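Long-range contacts in dihydropteroate synthase 2 (Mycobacterium tuberculosis, PDB 2VP8), which seems to lack dihydropteroate synthase activity and probably has no role in folate metabolism, although it apparently can bind the inhibitor dapsone: residues 39-44 with 78-83; 45-50 with 287-292. All blocks are in the same frame, centred on the assembly; numbering follows the deposited sequence.

Contact 1 of 2, residues 39-44 with 78-83; sequences GDRALI and GADVID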
loop_
_atom_site.group_PDB
_atom_site.type_symbol
_atom_site.label_atom_id
_atom_site.label_comp_id
_atom_site.label_asym_id
_atom_site.label_seq_id
_atom_site.Cartn_x
_atom_site.Cartn_y
_atom_site.Cartn_z
ATOM N N GLY B 39 18.921 3.888 6.081
ATOM C CA GLY B 39 19.361 4.229 4.717
ATOM C C GLY B 39 18.725 3.413 3.600
ATOM O O GLY B 39 18.865 3.749 2.427
ATOM N N ASP B 40 18.017 2.349 3.966
ATOM C CA ASP B 40 17.467 1.397 3.001
ATOM C C ASP B 40 15.932 1.419 2.953
ATOM O O ASP B 40 15.304 0.451 2.514
ATOM C CB ASP B 40 17.971 -0.018 3.319
ATOM C CG ASP B 40 17.585 -0.480 4.725
ATOM O OD1 ASP B 40 17.240 0.369 5.584
ATOM O OD2 ASP B 40 17.629 -1.700 4.975
ATOM N N ARG B 41 15.340 2.519 3.419
ATOM C CA ARG B 41 13.888 2.718 3.416
ATOM C C ARG B 41 13.541 4.141 3.841
ATOM O O ARG B 41 14.400 4.880 4.340
ATOM C CB ARG B 41 13.183 1.727 4.352
ATOM C CG ARG B 41 13.602 1.828 5.806
ATOM C CD ARG B 41 12.577 1.208 6.746
ATOM N NE ARG B 41 13.103 1.029 8.103
ATOM C CZ ARG B 41 13.216 2.006 9.002
ATOM N NH1 ARG B 41 12.842 3.252 8.701
ATOM N NH2 ARG B 41 13.712 1.741 10.205
ATOM N N ALA B 42 12.278 4.513 3.629
ATOM C CA ALA B 42 11.711 5.733 4.170
ATOM C C ALA B 42 11.765 5.691 5.703
ATOM O O ALA B 42 11.794 4.611 6.310
ATOM C CB ALA B 42 10.294 5.903 3.687
ATOM N N LEU B 43 11.781 6.864 6.323
ATOM C CA LEU B 43 12.002 6.955 7.752
ATOM C C LEU B 43 10.723 6.998 8.537
ATOM O O LEU B 43 9.678 7.378 8.010
ATOM C CB LEU B 43 12.824 8.195 8.090
ATOM C CG LEU B 43 14.052 8.445 7.222
ATOM C CD1 LEU B 43 14.660 9.791 7.599
ATOM C CD2 LEU B 43 15.030 7.284 7.359
ATOM N N ILE B 44 10.828 6.621 9.809
ATOM C CA ILE B 44 9.700 6.580 10.735
ATOM C C ILE B 44 9.894 7.569 11.884
ATOM O O ILE B 44 10.913 7.530 12.586
ATOM C CB ILE B 44 9.540 5.181 11.343
ATOM C CG1 ILE B 44 9.412 4.118 10.242
ATOM C CG2 ILE B 44 8.338 5.151 12.308
ATOM C CD1 ILE B 44 9.679 2.704 10.726
ATOM N N GLY B 78 12.806 0.380 15.239
ATOM C CA GLY B 78 13.479 1.101 14.163
ATOM C C GLY B 78 12.970 2.493 13.853
ATOM O O GLY B 78 13.052 2.942 12.702
ATOM N N ALA B 79 12.443 3.181 14.865
ATOM C CA ALA B 79 12.047 4.583 14.700
ATOM C C ALA B 79 13.281 5.423 14.395
ATOM O O ALA B 79 14.329 5.275 15.040
ATOM C CB ALA B 79 11.356 5.102 15.939
ATOM N N ASP B 80 13.160 6.295 13.403
ATOM C CA ASP B 80 14.283 7.124 13.002
ATOM C C ASP B 80 14.240 8.440 13.749
ATOM O O ASP B 80 15.276 9.049 14.013
ATOM C CB ASP B 80 14.246 7.344 11.503
ATOM C CG ASP B 80 14.417 6.062 10.740
ATOM O OD1 ASP B 80 15.545 5.503 10.770
ATOM O OD2 ASP B 80 13.426 5.604 10.132
ATOM N N VAL B 81 13.021 8.860 14.085
ATOM C CA VAL B 81 12.787 10.045 14.879
ATOM C C VAL B 81 11.841 9.675 16.013
ATOM O O VAL B 81 10.901 8.920 15.810
ATOM C CB VAL B 81 12.166 11.171 14.029
ATOM C CG1 VAL B 81 11.890 12.402 14.875
ATOM C CG2 VAL B 81 13.081 11.538 12.862
ATOM N N ILE B 82 12.120 10.181 17.209
ATOM C CA ILE B 82 11.169 10.132 18.300
ATOM C C ILE B 82 10.594 11.531 18.419
ATOM O O ILE B 82 11.313 12.496 18.678
ATOM C CB ILE B 82 11.819 9.699 19.649
ATOM C CG1 ILE B 82 12.588 8.380 19.498
ATOM C CG2 ILE B 82 10.767 9.583 20.758
ATOM C CD1 ILE B 82 11.729 7.196 19.125
ATOM N N ASP B 83 9.291 11.634 18.212
ATOM C CA ASP B 83 8.600 12.909 18.239
ATOM C C ASP B 83 7.913 13.070 19.592
ATOM O O ASP B 83 6.879 12.454 19.846
ATOM C CB ASP B 83 7.599 12.972 17.082
ATOM C CG ASP B 83 6.916 14.301 16.970
ATOM O OD1 ASP B 83 7.601 15.330 16.770
ATOM O OD2 ASP B 83 5.676 14.314 17.067
#
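A beta-alpha-beta crossover of the TIM barrel brings Arg41 and Ile44, at the start of strand 43-49, against Gly78 and Asp80, which link helix 65-76 to the neighbouring parallel strand 81-85. Asp80 illustrates how one carboxylate oxygen can join side chain to backbone. Its chi1 of -64° sets CG anti to its own carbonyl carbon, beside the backbone N. OD2 takes Arg41 NH1 on its syn lone pair at 2.8 Å, a salt bridge, and Ile44 N on its anti lone pair. The other oxygen, OD1, accepts from Ala38 N, tying in the loop before the strand. Arg41 and Asp80 meet tip to tip, their flat groups turned 52° apart. NH1 of Arg41 also donates to Ala42 O, while Arg41 NH2 donates to Gly78 O at 2.8 Å; this oxygen lies 25° out of the guanidinium plane. Gly78, with positive phi, ends the helix in a Schellman motif, so the arginine meets the carbonyl just past the C-terminal end of helix 65-76. Leu43 CB and CD2 lie against the carboxylate, and Ile44 CD1 sits above one guanidinium face, offset toward its rim. Where the strands begin to pair, Ile44 O accepts from two successive amides, Asp80 N at 2.7 Å and Val81 N at 2.9 Å.

Contact 2 of 2, residues 45-50 with 287-292; sequences MAIVNR and RVHEVA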
loop_
_atom_site.group_PDB
_atom_site.type_symbol
_atom_site.label_atom_id
_atom_site.label_comp_id
_atom_site.label_asym_id
_atom_site.label_seq_id
_atom_site.Cartn_x
_atom_site.Cartn_y
_atom_site.Cartn_z
ATOM N N MET B 45 8.914 8.450 12.064
ATOM C CA MET B 45 8.839 9.340 13.217
ATOM C C MET B 45 7.819 8.760 14.204
ATOM O O MET B 45 6.638 8.639 13.894
ATOM C CB MET B 45 8.443 10.745 12.772
ATOM C CG MET B 45 8.224 11.726 13.891
ATOM S SD MET B 45 7.534 13.301 13.320
ATOM C CE MET B 45 9.040 14.240 13.087
ATOM N N ALA B 46 8.296 8.377 15.384
ATOM C CA ALA B 46 7.464 7.744 16.394
ATOM C C ALA B 46 6.906 8.781 17.363
ATOM O O ALA B 46 7.665 9.502 18.008
ATOM C CB ALA B 46 8.273 6.726 17.134
ATOM N N ILE B 47 5.581 8.856 17.453
ATOM C CA ILE B 47 4.913 9.768 18.372
ATOM C C ILE B 47 4.981 9.235 19.805
ATOM O O ILE B 47 4.464 8.162 20.102
ATOM C CB ILE B 47 3.427 9.978 17.978
ATOM C CG1 ILE B 47 3.315 10.557 16.568
ATOM C CG2 ILE B 47 2.710 10.868 18.997
ATOM C CD1 ILE B 47 1.911 10.572 16.009
ATOM N N VAL B 48 5.614 9.994 20.691
ATOM C CA VAL B 48 5.651 9.641 22.103
ATOM C C VAL B 48 5.129 10.796 22.953
ATOM O O VAL B 48 5.667 11.900 22.914
ATOM C CB VAL B 48 7.072 9.221 22.557
ATOM C CG1 VAL B 48 7.127 9.036 24.066
ATOM C CG2 VAL B 48 7.479 7.936 21.874
ATOM N N ASN B 49 4.075 10.523 23.717
ATOM C CA ASN B 49 3.498 11.495 24.642
ATOM C C ASN B 49 3.773 11.150 26.103
ATOM O O ASN B 49 3.805 9.978 26.477
ATOM C CB ASN B 49 1.987 11.586 24.425
ATOM C CG ASN B 49 1.626 12.050 23.025
ATOM O OD1 ASN B 49 2.124 13.072 22.552
ATOM N ND2 ASN B 49 0.748 11.303 22.357
ATOM N N ARG B 50 3.974 12.178 26.921
ATOM C CA ARG B 50 3.995 12.032 28.380
ATOM C C ARG B 50 2.559 11.860 28.895
ATOM O O ARG B 50 1.600 12.002 28.130
ATOM C CB ARG B 50 4.635 13.268 29.028
ATOM C CG ARG B 50 6.136 13.462 28.761
ATOM C CD ARG B 50 7.018 12.621 29.691
ATOM N NE ARG B 50 6.581 12.693 31.086
ATOM C CZ ARG B 50 6.976 13.612 31.965
ATOM N NH1 ARG B 50 7.838 14.560 31.620
ATOM N NH2 ARG B 50 6.506 13.580 33.205
ATOM N N ARG B 287 5.019 9.856 10.177
ATOM C CA ARG B 287 4.699 10.054 11.585
ATOM C C ARG B 287 3.631 9.060 12.021
ATOM O O ARG B 287 2.506 9.086 11.519
ATOM C CB ARG B 287 4.219 11.486 11.814
ATOM C CG ARG B 287 4.261 11.930 13.254
ATOM C CD ARG B 287 3.888 13.385 13.335
ATOM N NE ARG B 287 3.969 13.895 14.697
ATOM C CZ ARG B 287 2.926 14.331 15.391
ATOM N NH1 ARG B 287 1.718 14.336 14.845
ATOM N NH2 ARG B 287 3.096 14.779 16.625
ATOM N N VAL B 288 3.988 8.195 12.962
ATOM C CA VAL B 288 3.127 7.096 13.374
ATOM C C VAL B 288 3.136 6.892 14.883
ATOM O O VAL B 288 4.035 7.366 15.581
ATOM C CB VAL B 288 3.524 5.750 12.680
ATOM C CG1 VAL B 288 3.565 5.899 11.183
ATOM C CG2 VAL B 288 4.857 5.259 13.170
ATOM N N HIS B 289 2.119 6.186 15.377
ATOM C CA HIS B 289 2.126 5.662 16.738
ATOM C C HIS B 289 2.738 4.259 16.734
ATOM O O HIS B 289 3.632 3.966 17.529
ATOM C CB HIS B 289 0.711 5.592 17.293
ATOM C CG HIS B 289 0.066 6.925 17.480
ATOM N ND1 HIS B 289 -0.659 7.544 16.486
ATOM C CD2 HIS B 289 0.024 7.752 18.550
ATOM C CE1 HIS B 289 -1.116 8.699 16.934
ATOM N NE2 HIS B 289 -0.719 8.848 18.185
ATOM N N GLU B 290 2.245 3.403 15.837
ATOM C CA GLU B 290 2.725 2.033 15.710
ATOM C C GLU B 290 3.877 2.002 14.733
ATOM O O GLU B 290 3.685 2.139 13.508
ATOM C CB GLU B 290 1.612 1.095 15.222
ATOM C CG GLU B 290 1.526 -0.246 15.982
ATOM C CD GLU B 290 2.688 -1.217 15.692
ATOM O OE1 GLU B 290 3.457 -1.540 16.633
ATOM O OE2 GLU B 290 2.826 -1.660 14.534
ATOM N N VAL B 291 5.073 1.808 15.281
ATOM C CA VAL B 291 6.309 1.831 14.501
ATOM C C VAL B 291 6.501 0.577 13.649
ATOM O O VAL B 291 6.793 0.683 12.468
ATOM C CB VAL B 291 7.533 2.041 15.421
ATOM C CG1 VAL B 291 8.815 2.095 14.608
ATOM C CG2 VAL B 291 7.366 3.307 16.232
ATOM N N ALA B 292 6.329 -0.601 14.252
ATOM C CA ALA B 292 6.591 -1.876 13.581
ATOM C C ALA B 292 5.765 -2.133 12.296
ATOM O O ALA B 292 6.321 -2.549 11.278
ATOM C CB ALA B 292 6.456 -3.030 14.562
#
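Met45 O receives Val288 N at 2.8 Å in a nearly straight bond (168°), and the CA-H of Arg287 also points at this oxygen. One step on, Val288 O repeats the pattern with Ile47 N at 2.8 Å and the CA-H of Ala46. Together they form the ladder of two parallel barrel strands, with Met45 beside Arg287 on one face of the sheet and Ala46 beside Val288 on the other. On the face of Met45 and Arg287, Met45 holds CG anti to its backbone N (chi1 175°), and its sulfur comes within 3.5 Å of Arg287 CG, lying at the edge of the guanidinium plane. The arginine chain runs extended from CG to NE, and its NH2 has a salt bridge to Asp123 OD2. Ile47 crosses this chain at about a right angle and supplies the apolar filling between two flat groups. Its CD1 stands over the centre of the Arg287 guanidinium, 3.9 Å above the plane, and also makes a CH-pi contact with the His289 ring, 3.9 Å from the centroid and displaced toward the rim. On the face of Ala46 and Val288, Ala46 CB meets Val291 CG2 at 3.7 Å, in the first turn of helix 291-306. Glu290 is the N-cap of that helix, its OE2 accepting from Ala293 N. Both Ala46 and Val291 also touch Ala74, so this face packs against helices 65-76 and 291-306, while Met45 and Arg287 touch Asn142 of strand 140-142.

Overall arrangement
Contacts 1 and 2 share strand 43-49, which lies between strands 81-85 and 285-288 in the parallel barrel sheet; their centres are 11 Å apart. Residues 39-44 and 78-83 meet at the beginning of the shared strand, whereas 45-50 with 287-292 take it toward its C-terminal end, where TIM-barrel enzymes carry their active sites. The two are joined by a salt bridge from Arg287 NH2 to Asp83 OD2 at 2.7 Å, by a probable hydrogen bond from Asp83 N to Ala46 O at 2.7 Å, and by packing of Ile44 CG2 on Val288 CG2 at 3.6 Å. The Arg287 side chain also lies about 4 Å from that of His220, a residue considered, by similarity, characteristic of family members without dihydropteroate synthase activity.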